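Local coordinates for protein inorganic pyrophosphatase (Shewanella sp. AS-11, PDB 6LL8) that probably catalyses the hydrolysis of inorganic diphosphate to two phosphate ions, using divalent metal ions such as manganese, at residues D13-C18 with L145-I150; V93-L98 with S293-V298; R201-F206 with G244-V249. All coordinates share one frame; numbering follows the deposited sequence.

In the fold
All three contacts touch one imidodiphosphate: contact 1 through magnesium, contact 2 by direct hydrogen bonds, contact 3 through one lysine. Contact 1 supplies aspartates to the three magnesium ions under one phosphoryl group, while contact 2 joins the N-terminal DHH part to the DHHA2 part across the ligand; their centres are 13 Å apart. They meet at a shared magnesium, where D15 OD2 lies 3.1 Å from H95 NE2. Contact 3, wholly within the DHHA2 part, is centred 16 Å from contact 2 and 21 Å from contact 1. Its D202 OD1 forms a salt bridge with R294 NH2 of contact 2 at 3.0 Å. Along the chain, contact 3 is nested inside the loop that contact 2 closes.

Contact 1: D13-C18 with L145-I150; sequences DSDSIC and LSDTVI. With MG (magnesium ion), chain F; MG (magnesium ion), chain D; MG (magnesium ion), chain C; 2PN (imidodiphosphoric acid), chain I.
The trinuclear magnesium centre of the active site draws D15 and D147 together, with D15 OD2 only 2.8 Å from D147 OD2 because both bind the same ion. That magnesium (chain D) sits 2.1 Å from D147 OD2. The two side chains cross at about a right angle and their carboxylate planes are turned 79° apart, each offering a single oxygen to the metal. CG anti to the backbone N (chi1 -167°) carries the D15 carboxylate to this ion; its OD1 is hydrogen-bonded to N118. D147 is a bridge: its other oxygen, OD1, binds a second magnesium (chain F) at 2.2 Å. D13 bridges as well, with OD2 shared between that second ion, at 2.4 Å, and the third (chain C), which D13 grips with both oxygens. The DSD sequence belongs to the DHH phosphoesterase family and begins helix 14-29, with D13 as the N-cap. D13 OD1 accepts from S16 N at 3.1 Å, a fairly straight bond (162°) that helps to fix the carboxylate's rotation, together with the metal bonds. Across the contact, D147 comes from the last turn of helix 134-147, which ends in a Schellman motif at V149. Water 2, a ligand of the chain F ion, accepts from D15 N at 3.0 Å. Imidodiphosphate gives one oxygen of P1 to each magnesium, and H9, D73 and H95 supply further protein ligands.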
loop_
_atom_site.group_PDB
_atom_site.type_symbol
_atom_site.label_atom_id
_atom_site.label_comp_id
_atom_site.label_asym_id
_atom_site.label_seq_id
_atom_site.Cartn_x
_atom_site.Cartn_y
_atom_site.Cartn_z
ATOM N N ASP A 13 1.506 4.683 -1.437
ATOM C CA ASP A 13 0.545 4.397 -2.504
ATOM C C ASP A 13 -0.679 5.287 -2.342
ATOM O O ASP A 13 -0.735 6.166 -1.465
ATOM C CB ASP A 13 0.234 2.927 -2.525
ATOM C CG ASP A 13 -0.268 2.381 -1.192
ATOM O OD1 ASP A 13 -0.633 3.163 -0.285
ATOM O OD2 ASP A 13 -0.304 1.137 -1.021
ATOM N N SER A 14 -1.667 5.085 -3.182
ATOM C CA SER A 14 -2.853 5.942 -3.181
ATOM C C SER A 14 -3.558 5.874 -1.832
ATOM O O SER A 14 -4.067 6.911 -1.373
ATOM C CB SER A 14 -3.763 5.620 -4.333
ATOM O OG SER A 14 -3.111 5.855 -5.552
ATOM N N ASP A 15 -3.697 4.716 -1.234
ATOM C CA ASP A 15 -4.358 4.642 0.069
ATOM C C ASP A 15 -3.628 5.491 1.092
ATOM O O ASP A 15 -4.257 6.254 1.839
ATOM C CB ASP A 15 -4.423 3.184 0.505
ATOM C CG ASP A 15 -5.317 2.821 1.661
ATOM O OD1 ASP A 15 -6.277 3.604 1.925
ATOM O OD2 ASP A 15 -5.126 1.734 2.254
ATOM N N SER A 16 -2.315 5.404 1.142
ATOM C CA SER A 16 -1.516 6.184 2.094
ATOM C C SER A 16 -1.636 7.682 1.824
ATOM O O SER A 16 -1.621 8.465 2.781
ATOM C CB SER A 16 -0.065 5.748 2.064
ATOM O OG SER A 16 0.183 4.605 2.864
ATOM N N ILE A 17 -1.631 8.108 0.577
ATOM C CA ILE A 17 -1.692 9.549 0.233
ATOM C C ILE A 17 -3.106 10.052 0.444
ATOM O O ILE A 17 -3.344 11.066 1.125
ATOM C CB ILE A 17 -1.195 9.791 -1.196
ATOM C CG1 ILE A 17 0.279 9.417 -1.318
ATOM C CG2 ILE A 17 -1.493 11.205 -1.636
ATOM C CD1 ILE A 17 1.248 10.235 -0.486
ATOM N N CYS A 18 -4.065 9.402 -0.190
ATOM C CA CYS A 18 -5.465 9.852 -0.135
ATOM C C CYS A 18 -5.995 9.737 1.274
ATOM O O CYS A 18 -6.781 10.582 1.709
ATOM C CB CYS A 18 -6.320 9.078 -1.128
ATOM S SG CYS A 18 -5.785 9.336 -2.856
ATOM N N LEU A 145 -10.907 1.537 -4.747
ATOM C CA LEU A 145 -10.866 0.810 -6.030
ATOM C C LEU A 145 -9.466 0.286 -6.303
ATOM O O LEU A 145 -9.305 -0.804 -6.868
ATOM C CB LEU A 145 -11.329 1.736 -7.148
ATOM C CG LEU A 145 -12.822 2.012 -7.183
ATOM C CD1 LEU A 145 -13.070 3.236 -8.047
ATOM C CD2 LEU A 145 -13.610 0.817 -7.683
ATOM N N SER A 146 -8.430 1.031 -5.947
ATOM C CA SER A 146 -7.034 0.610 -6.165
ATOM C C SER A 146 -6.694 -0.547 -5.230
ATOM O O SER A 146 -6.228 -1.602 -5.696
ATOM C CB SER A 146 -6.104 1.779 -5.980
ATOM O OG SER A 146 -4.817 1.379 -6.356
ATOM N N ASP A 147 -6.882 -0.348 -3.939
ATOM C CA ASP A 147 -6.495 -1.391 -2.967
ATOM C C ASP A 147 -7.263 -2.686 -3.176
ATOM O O ASP A 147 -6.702 -3.757 -2.970
ATOM C CB ASP A 147 -6.723 -0.903 -1.548
ATOM C CG ASP A 147 -5.487 -0.327 -0.904
ATOM O OD1 ASP A 147 -4.679 0.230 -1.638
ATOM O OD2 ASP A 147 -5.372 -0.329 0.350
ATOM N N THR A 148 -8.520 -2.610 -3.587
ATOM C CA THR A 148 -9.321 -3.809 -3.794
ATOM C C THR A 148 -9.191 -4.350 -5.214
ATOM O O THR A 148 -9.832 -5.363 -5.512
ATOM C CB THR A 148 -10.785 -3.592 -3.478
ATOM O OG1 THR A 148 -11.390 -2.717 -4.420
ATOM C CG2 THR A 148 -11.026 -3.145 -2.057
ATOM N N VAL A 149 -8.404 -3.716 -6.054
ATOM C CA VAL A 149 -8.243 -4.173 -7.456
ATOM C C VAL A 149 -9.631 -4.253 -8.104
ATOM O O VAL A 149 -10.037 -5.284 -8.676
ATOM C CB VAL A 149 -7.394 -5.447 -7.603
ATOM C CG1 VAL A 149 -7.037 -5.675 -9.071
ATOM C CG2 VAL A 149 -6.143 -5.367 -6.749
ATOM N N ILE A 150 -10.372 -3.166 -8.026
ATOM C CA ILE A 150 -11.719 -3.101 -8.637
ATOM C C ILE A 150 -12.559 -4.258 -8.105
ATOM O O ILE A 150 -13.321 -4.904 -8.852
ATOM C CB ILE A 150 -11.690 -3.050 -10.174
ATOM C CG1 ILE A 150 -10.448 -2.379 -10.768
ATOM C CG2 ILE A 150 -12.968 -2.377 -10.659
ATOM C CD1 ILE A 150 -10.347 -2.448 -12.297
HETATM MG MG MG F . -2.483 0.227 -1.584
HETATM MG MG MG D . -3.912 0.054 1.871
HETATM MG MG MG C . -0.741 1.164 1.001
HETATM P P1 2PN I . -1.597 -1.814 0.756
HETATM O O1 2PN I . -0.600 -0.781 1.274
HETATM O O2 2PN I . -1.755 -1.758 -0.740
HETATM O O3 2PN I . -2.924 -1.700 1.484
HETATM N N1 2PN I . -0.983 -3.291 1.139
HETATM P P2 2PN I . -0.337 -4.543 0.280
HETATM O O4 2PN I . 0.991 -4.834 0.975
HETATM O O5 2PN I . -0.117 -4.080 -1.144
HETATM O O6 2PN I . -1.293 -5.707 0.379
HETATM O O HOH W 1 -1.837 2.605 -5.422
HETATM O O HOH W 2 -3.237 2.173 -2.788
HETATM O O HOH W 3 -1.798 -1.023 -3.489
#

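Contact 2: V93-L98 with S293-V298; sequences VDHHKL and SRKKQV. With MG (magnesium ion), chain D; 2PN (imidodiphosphoric acid), chain I.
K295 sets its CE into the corner between the H95 and H96 rings, over one face of each and offset toward the rim, crossing both side chains at about a right angle. CE lies 3.6 Å from the centroid of the H95 ring and 3.5 Å from that of the H96 ring, which makes two CH-pi contacts. CG of K295 stands between its backbone N and carbonyl carbon (chi1 71°), and bends at chi3 and chi4 turn the ammonium group toward the imidodiphosphate. There K295 NZ donates to both ends of the ligand, to O3 at 2.9 Å and to O6 at 3.1 Å. The histidines use their nitrogens differently. H95 NE2 binds magnesium at 2.2 Å, with ND1 held by the V114 carbonyl. H96 NE2 accepts from the ligand's bridging N1 at 2.8 Å, while H96 ND1 donates in its ring plane to the syn lone pair of D94 OD1, 2.7 Å away and almost straight (179°). R294 lays its guanidinium edge to the distal phosphoryl group, NE to O4 at 2.8 Å. H95 and H96 follow strand 88-94, flanked by strands 68-72 and 108-111 and packed on helix 117-128; K295 lies in the first turn of helix 294-307, behind the N-cap S293, and strand 203-208 brings K204 against H96 and R294.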
loop_
_atom_site.group_PDB
_atom_site.type_symbol
_atom_site.label_atom_id
_atom_site.label_comp_id
_atom_site.label_asym_id
_atom_site.label_seq_id
_atom_site.Cartn_x
_atom_site.Cartn_y
_atom_site.Cartn_z
ATOM N N VAL A 93 -4.702 4.117 11.700
ATOM C CA VAL A 93 -5.860 3.631 10.915
ATOM C C VAL A 93 -5.294 2.738 9.832
ATOM O O VAL A 93 -4.416 3.164 9.071
ATOM C CB VAL A 93 -6.733 4.776 10.377
ATOM C CG1 VAL A 93 -5.981 5.793 9.536
ATOM C CG2 VAL A 93 -7.910 4.196 9.625
ATOM N N ASP A 94 -5.763 1.488 9.762
ATOM C CA ASP A 94 -5.062 0.513 8.909
ATOM C C ASP A 94 -5.924 -0.702 8.673
ATOM O O ASP A 94 -6.989 -0.877 9.269
ATOM C CB ASP A 94 -3.721 0.138 9.547
ATOM C CG ASP A 94 -2.788 -0.651 8.653
ATOM O OD1 ASP A 94 -2.925 -0.524 7.398
ATOM O OD2 ASP A 94 -1.929 -1.363 9.187
ATOM N N HIS A 95 -5.401 -1.593 7.839
ATOM C CA HIS A 95 -6.020 -2.867 7.427
ATOM C C HIS A 95 -4.954 -3.943 7.192
ATOM O O HIS A 95 -5.198 -4.884 6.451
ATOM C CB HIS A 95 -6.918 -2.653 6.212
ATOM C CG HIS A 95 -6.239 -2.205 4.948
ATOM N ND1 HIS A 95 -6.609 -2.729 3.735
ATOM C CD2 HIS A 95 -5.308 -1.260 4.673
ATOM C CE1 HIS A 95 -5.903 -2.103 2.787
ATOM N NE2 HIS A 95 -5.101 -1.201 3.307
ATOM N N HIS A 96 -3.788 -3.795 7.815
ATOM C CA HIS A 96 -2.697 -4.781 7.765
ATOM C C HIS A 96 -2.615 -5.579 9.058
ATOM O O HIS A 96 -3.258 -5.230 10.063
ATOM C CB HIS A 96 -1.343 -4.096 7.506
ATOM C CG HIS A 96 -1.208 -3.559 6.122
ATOM N ND1 HIS A 96 -1.684 -2.300 5.745
ATOM C CD2 HIS A 96 -0.647 -4.091 5.002
ATOM C CE1 HIS A 96 -1.427 -2.127 4.447
ATOM N NE2 HIS A 96 -0.781 -3.194 3.973
ATOM N N LYS A 97 -1.780 -6.604 9.045
ATOM C CA LYS A 97 -1.349 -7.280 10.261
ATOM C C LYS A 97 -0.834 -6.270 11.268
ATOM O O LYS A 97 -0.419 -5.156 10.914
ATOM C CB LYS A 97 -0.253 -8.276 9.902
ATOM C CG LYS A 97 1.101 -7.673 9.561
ATOM C CD LYS A 97 2.067 -8.744 9.072
ATOM C CE LYS A 97 3.412 -8.225 8.634
ATOM N NZ LYS A 97 4.201 -7.656 9.747
ATOM N N LEU A 98 -0.819 -6.692 12.522
ATOM C CA LEU A 98 -0.253 -5.856 13.586
ATOM C C LEU A 98 1.262 -6.009 13.574
ATOM O O LEU A 98 1.783 -7.092 13.822
ATOM C CB LEU A 98 -0.827 -6.254 14.933
ATOM C CG LEU A 98 -0.375 -5.403 16.106
ATOM C CD1 LEU A 98 -0.737 -3.936 15.900
ATOM C CD2 LEU A 98 -0.962 -5.921 17.395
ATOM N N SER A 293 -3.045 -10.207 -3.645
ATOM C CA SER A 293 -2.864 -9.417 -2.416
ATOM C C SER A 293 -1.561 -9.755 -1.691
ATOM O O SER A 293 -1.382 -10.909 -1.239
ATOM C CB SER A 293 -3.998 -9.683 -1.487
ATOM O OG SER A 293 -3.753 -9.107 -0.213
ATOM N N ARG A 294 -0.702 -8.770 -1.516
ATOM C CA ARG A 294 0.507 -8.977 -0.707
ATOM C C ARG A 294 0.128 -9.203 0.751
ATOM O O ARG A 294 0.590 -10.178 1.372
ATOM C CB ARG A 294 1.460 -7.804 -0.939
ATOM C CG ARG A 294 2.734 -7.836 -0.097
ATOM C CD ARG A 294 3.764 -6.809 -0.513
ATOM N NE ARG A 294 3.187 -5.496 -0.600
ATOM C CZ ARG A 294 3.579 -4.513 -1.402
ATOM N NH1 ARG A 294 4.747 -4.559 -2.020
ATOM N NH2 ARG A 294 2.788 -3.471 -1.583
ATOM N N LYS A 295 -0.717 -8.352 1.334
ATOM C CA LYS A 295 -1.013 -8.475 2.779
ATOM C C LYS A 295 -1.716 -9.802 3.099
ATOM O O LYS A 295 -1.523 -10.298 4.202
ATOM C CB LYS A 295 -1.850 -7.307 3.321
ATOM C CG LYS A 295 -3.300 -7.292 2.864
ATOM C CD LYS A 295 -4.162 -6.222 3.554
ATOM C CE LYS A 295 -3.709 -4.798 3.345
ATOM N NZ LYS A 295 -3.707 -4.411 1.910
ATOM N N LYS A 296 -2.522 -10.350 2.189
ATOM C CA LYS A 296 -3.355 -11.515 2.542
ATOM C C LYS A 296 -2.779 -12.809 2.005
ATOM O O LYS A 296 -2.917 -13.850 2.652
ATOM C CB LYS A 296 -4.786 -11.302 2.072
ATOM C CG LYS A 296 -5.789 -12.325 2.512
ATOM C CD LYS A 296 -7.201 -11.940 2.148
ATOM C CE LYS A 296 -8.235 -13.010 2.416
ATOM N NZ LYS A 296 -8.329 -13.334 3.840
ATOM N N GLN A 297 -2.155 -12.785 0.839
ATOM C CA GLN A 297 -1.756 -14.008 0.127
ATOM C C GLN A 297 -0.253 -14.210 0.087
ATOM O O GLN A 297 0.178 -15.291 -0.298
ATOM C CB GLN A 297 -2.333 -14.035 -1.274
ATOM C CG GLN A 297 -3.867 -14.034 -1.295
ATOM C CD GLN A 297 -4.376 -13.895 -2.699
ATOM O OE1 GLN A 297 -4.274 -12.835 -3.325
ATOM N NE2 GLN A 297 -4.891 -14.980 -3.246
ATOM N N VAL A 298 0.546 -13.209 0.392
ATOM C CA VAL A 298 2.015 -13.309 0.284
ATOM C C VAL A 298 2.642 -13.254 1.668
ATOM O O VAL A 298 3.420 -14.141 2.035
ATOM C CB VAL A 298 2.555 -12.229 -0.661
ATOM C CG1 VAL A 298 4.072 -12.197 -0.683
ATOM C CG2 VAL A 298 2.021 -12.420 -2.066
HETATM MG MG MG D . -3.912 0.054 1.871
HETATM P P1 2PN I . -1.597 -1.814 0.756
HETATM O O1 2PN I . -0.600 -0.781 1.274
HETATM O O2 2PN I . -1.755 -1.758 -0.740
HETATM O O3 2PN I . -2.924 -1.700 1.484
HETATM N N1 2PN I . -0.983 -3.291 1.139
HETATM P P2 2PN I . -0.337 -4.543 0.280
HETATM O O4 2PN I . 0.991 -4.834 0.975
HETATM O O5 2PN I . -0.117 -4.080 -1.144
HETATM O O6 2PN I . -1.293 -5.707 0.379
#

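Contact 3: R201-F206 with G244-V249; sequences RDFKDF and GNRHSV. With 2PN (imidodiphosphoric acid), chain I.
R246 takes D205 side-on in a two-pronged salt bridge. R246 NE donates to D205 OD1 at 2.8 Å in an almost perfectly straight line (178°), and R246 NH2 reaches D205 OD2, also at 2.8 Å. Both oxygens use their syn lone pairs, so carboxylate and guanidinium lie nearly coplanar and neither can swivel without breaking a bond. D205 CG is anti to its carbonyl carbon (chi1 -83°), a setting that swings the acid across to the arginine. F203 and R246 come at each other from opposite directions. The F203 ring edge stands on a guanidinium face with the planes 84° apart, a T-shaped meeting in which F203 CZ is 3.9 Å from R246 NE. The remaining guanidinium nitrogen, NH1, donates to the L240 carbonyl, so the last turn of helix 230-243 helps to hold the arginine still. That helix is the crossover of a beta-alpha-beta unit from strand 211-220 to the parallel strand 248-255, and a Schellman motif with N245 at C-prime ends it just ahead of R246. Strand 203-208 lies at the edge of the same mixed sheet, beyond 211-220, so the salt bridge spans an intervening strand. Packing is looser in the buried part beneath, where F203 CE2 and V249 CG1 merely touch at 4.3 Å; L240 against F203, and I237 and K241 against V249, add the helix's share. Toward solvent, D205 and R246 are both partly exposed. K204 runs out extended to the imidodiphosphate instead, where its NZ donates to O1 at 2.7 Å and to O4 at 3.0 Å, linking the two phosphoryl groups.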
loop_
_atom_site.group_PDB
_atom_site.type_symbol
_atom_site.label_atom_id
_atom_site.label_comp_id
_atom_site.label_asym_id
_atom_site.label_seq_id
_atom_site.Cartn_x
_atom_site.Cartn_y
_atom_site.Cartn_z
ATOM N N ARG A 201 8.744 0.954 -7.000
ATOM C CA ARG A 201 7.500 1.740 -7.145
ATOM C C ARG A 201 6.494 1.396 -6.044
ATOM O O ARG A 201 5.783 2.306 -5.608
ATOM C CB ARG A 201 6.885 1.469 -8.510
ATOM C CG ARG A 201 5.538 2.142 -8.708
ATOM C CD ARG A 201 5.251 2.408 -10.143
ATOM N NE ARG A 201 6.113 3.463 -10.646
ATOM C CZ ARG A 201 6.256 3.724 -11.938
ATOM N NH1 ARG A 201 5.618 2.991 -12.831
ATOM N NH2 ARG A 201 7.072 4.678 -12.316
ATOM N N ASP A 202 6.397 0.131 -5.678
ATOM C CA ASP A 202 5.396 -0.338 -4.704
ATOM C C ASP A 202 6.068 -1.383 -3.843
ATOM O O ASP A 202 5.697 -2.569 -3.895
ATOM C CB ASP A 202 4.170 -0.851 -5.423
ATOM C CG ASP A 202 3.031 -1.332 -4.572
ATOM O OD1 ASP A 202 3.083 -1.098 -3.351
ATOM O OD2 ASP A 202 2.065 -1.867 -5.202
ATOM N N PHE A 203 7.066 -0.938 -3.120
ATOM C CA PHE A 203 8.025 -1.787 -2.407
ATOM C C PHE A 203 7.917 -1.569 -0.920
ATOM O O PHE A 203 7.829 -0.409 -0.495
ATOM C CB PHE A 203 9.427 -1.439 -2.910
ATOM C CG PHE A 203 10.527 -2.237 -2.260
ATOM C CD1 PHE A 203 11.108 -1.780 -1.091
ATOM C CD2 PHE A 203 10.944 -3.432 -2.819
ATOM C CE1 PHE A 203 12.118 -2.506 -0.490
ATOM C CE2 PHE A 203 11.943 -4.171 -2.186
ATOM C CZ PHE A 203 12.511 -3.696 -1.030
ATOM N N LYS A 204 7.951 -2.656 -0.162
ATOM C CA LYS A 204 7.923 -2.605 1.298
ATOM C C LYS A 204 8.956 -3.557 1.867
ATOM O O LYS A 204 9.094 -4.683 1.388
ATOM C CB LYS A 204 6.555 -3.006 1.837
ATOM C CG LYS A 204 5.444 -2.037 1.440
ATOM C CD LYS A 204 4.091 -2.530 1.920
ATOM C CE LYS A 204 2.972 -1.568 1.541
ATOM N NZ LYS A 204 1.674 -2.080 2.011
ATOM N N ASP A 205 9.627 -3.115 2.909
ATOM C CA ASP A 205 10.475 -3.971 3.747
ATOM C C ASP A 205 9.658 -4.492 4.919
ATOM O O ASP A 205 8.827 -3.770 5.507
ATOM C CB ASP A 205 11.711 -3.241 4.245
ATOM C CG ASP A 205 12.862 -3.209 3.269
ATOM O OD1 ASP A 205 13.083 -4.236 2.594
ATOM O OD2 ASP A 205 13.547 -2.180 3.181
ATOM N N PHE A 206 9.956 -5.717 5.284
ATOM C CA PHE A 206 9.358 -6.442 6.416
ATOM C C PHE A 206 10.473 -7.004 7.267
ATOM O O PHE A 206 11.397 -7.635 6.742
ATOM C CB PHE A 206 8.496 -7.600 5.920
ATOM C CG PHE A 206 7.322 -7.138 5.097
ATOM C CD1 PHE A 206 7.454 -6.927 3.734
ATOM C CD2 PHE A 206 6.110 -6.846 5.696
ATOM C CE1 PHE A 206 6.406 -6.451 2.979
ATOM C CE2 PHE A 206 5.048 -6.396 4.931
ATOM C CZ PHE A 206 5.198 -6.177 3.576
ATOM N N GLY A 244 20.829 -3.514 0.765
ATOM C CA GLY A 244 20.148 -3.365 2.058
ATOM C C GLY A 244 20.440 -4.501 3.002
ATOM O O GLY A 244 19.810 -4.574 4.055
ATOM N N ASN A 245 21.404 -5.361 2.681
ATOM C CA ASN A 245 21.748 -6.547 3.502
ATOM C C ASN A 245 20.455 -7.287 3.847
ATOM O O ASN A 245 20.198 -7.661 4.999
ATOM C CB ASN A 245 22.522 -6.154 4.760
ATOM C CG ASN A 245 23.199 -7.331 5.423
ATOM O OD1 ASN A 245 23.542 -8.313 4.776
ATOM N ND2 ASN A 245 23.402 -7.237 6.730
ATOM N N ARG A 246 19.663 -7.548 2.831
ATOM C CA ARG A 246 18.374 -8.232 3.025
ATOM C C ARG A 246 18.541 -9.741 2.938
ATOM O O ARG A 246 19.395 -10.260 2.169
ATOM C CB ARG A 246 17.379 -7.759 1.970
ATOM C CG ARG A 246 16.996 -6.292 2.090
ATOM C CD ARG A 246 16.011 -5.856 1.013
ATOM N NE ARG A 246 15.511 -4.517 1.258
ATOM C CZ ARG A 246 16.133 -3.400 0.915
ATOM N NH1 ARG A 246 17.256 -3.408 0.223
ATOM N NH2 ARG A 246 15.655 -2.245 1.316
ATOM N N HIS A 247 17.732 -10.479 3.676
ATOM C CA HIS A 247 17.630 -11.942 3.546
ATOM C C HIS A 247 17.072 -12.288 2.172
ATOM O O HIS A 247 17.536 -13.244 1.533
ATOM C CB HIS A 247 16.789 -12.492 4.699
ATOM C CG HIS A 247 16.571 -13.960 4.622
ATOM N ND1 HIS A 247 15.699 -14.527 3.730
ATOM C CD2 HIS A 247 17.160 -14.980 5.302
ATOM C CE1 HIS A 247 15.758 -15.849 3.870
ATOM N NE2 HIS A 247 16.641 -16.145 4.862
ATOM N N SER A 248 16.021 -11.594 1.757
ATOM C CA SER A 248 15.287 -11.914 0.529
ATOM C C SER A 248 14.792 -10.623 -0.116
ATOM O O SER A 248 14.414 -9.687 0.603
ATOM C CB SER A 248 14.096 -12.790 0.812
ATOM O OG SER A 248 14.434 -14.038 1.393
ATOM N N VAL A 249 14.708 -10.644 -1.437
ATOM C CA VAL A 249 13.926 -9.652 -2.209
ATOM C C VAL A 249 13.019 -10.410 -3.147
ATOM O O VAL A 249 13.493 -11.280 -3.886
ATOM C CB VAL A 249 14.770 -8.603 -2.948
ATOM C CG1 VAL A 249 13.866 -7.684 -3.745
ATOM C CG2 VAL A 249 15.653 -7.796 -2.005
HETATM P P1 2PN I . -1.597 -1.814 0.756
HETATM O O1 2PN I . -0.600 -0.781 1.274
HETATM O O2 2PN I . -1.755 -1.758 -0.740
HETATM O O3 2PN I . -2.924 -1.700 1.484
HETATM N N1 2PN I . -0.983 -3.291 1.139
HETATM P P2 2PN I . -0.337 -4.543 0.280
HETATM O O4 2PN I . 0.991 -4.834 0.975
HETATM O O5 2PN I . -0.117 -4.080 -1.144
HETATM O O6 2PN I . -1.293 -5.707 0.379
#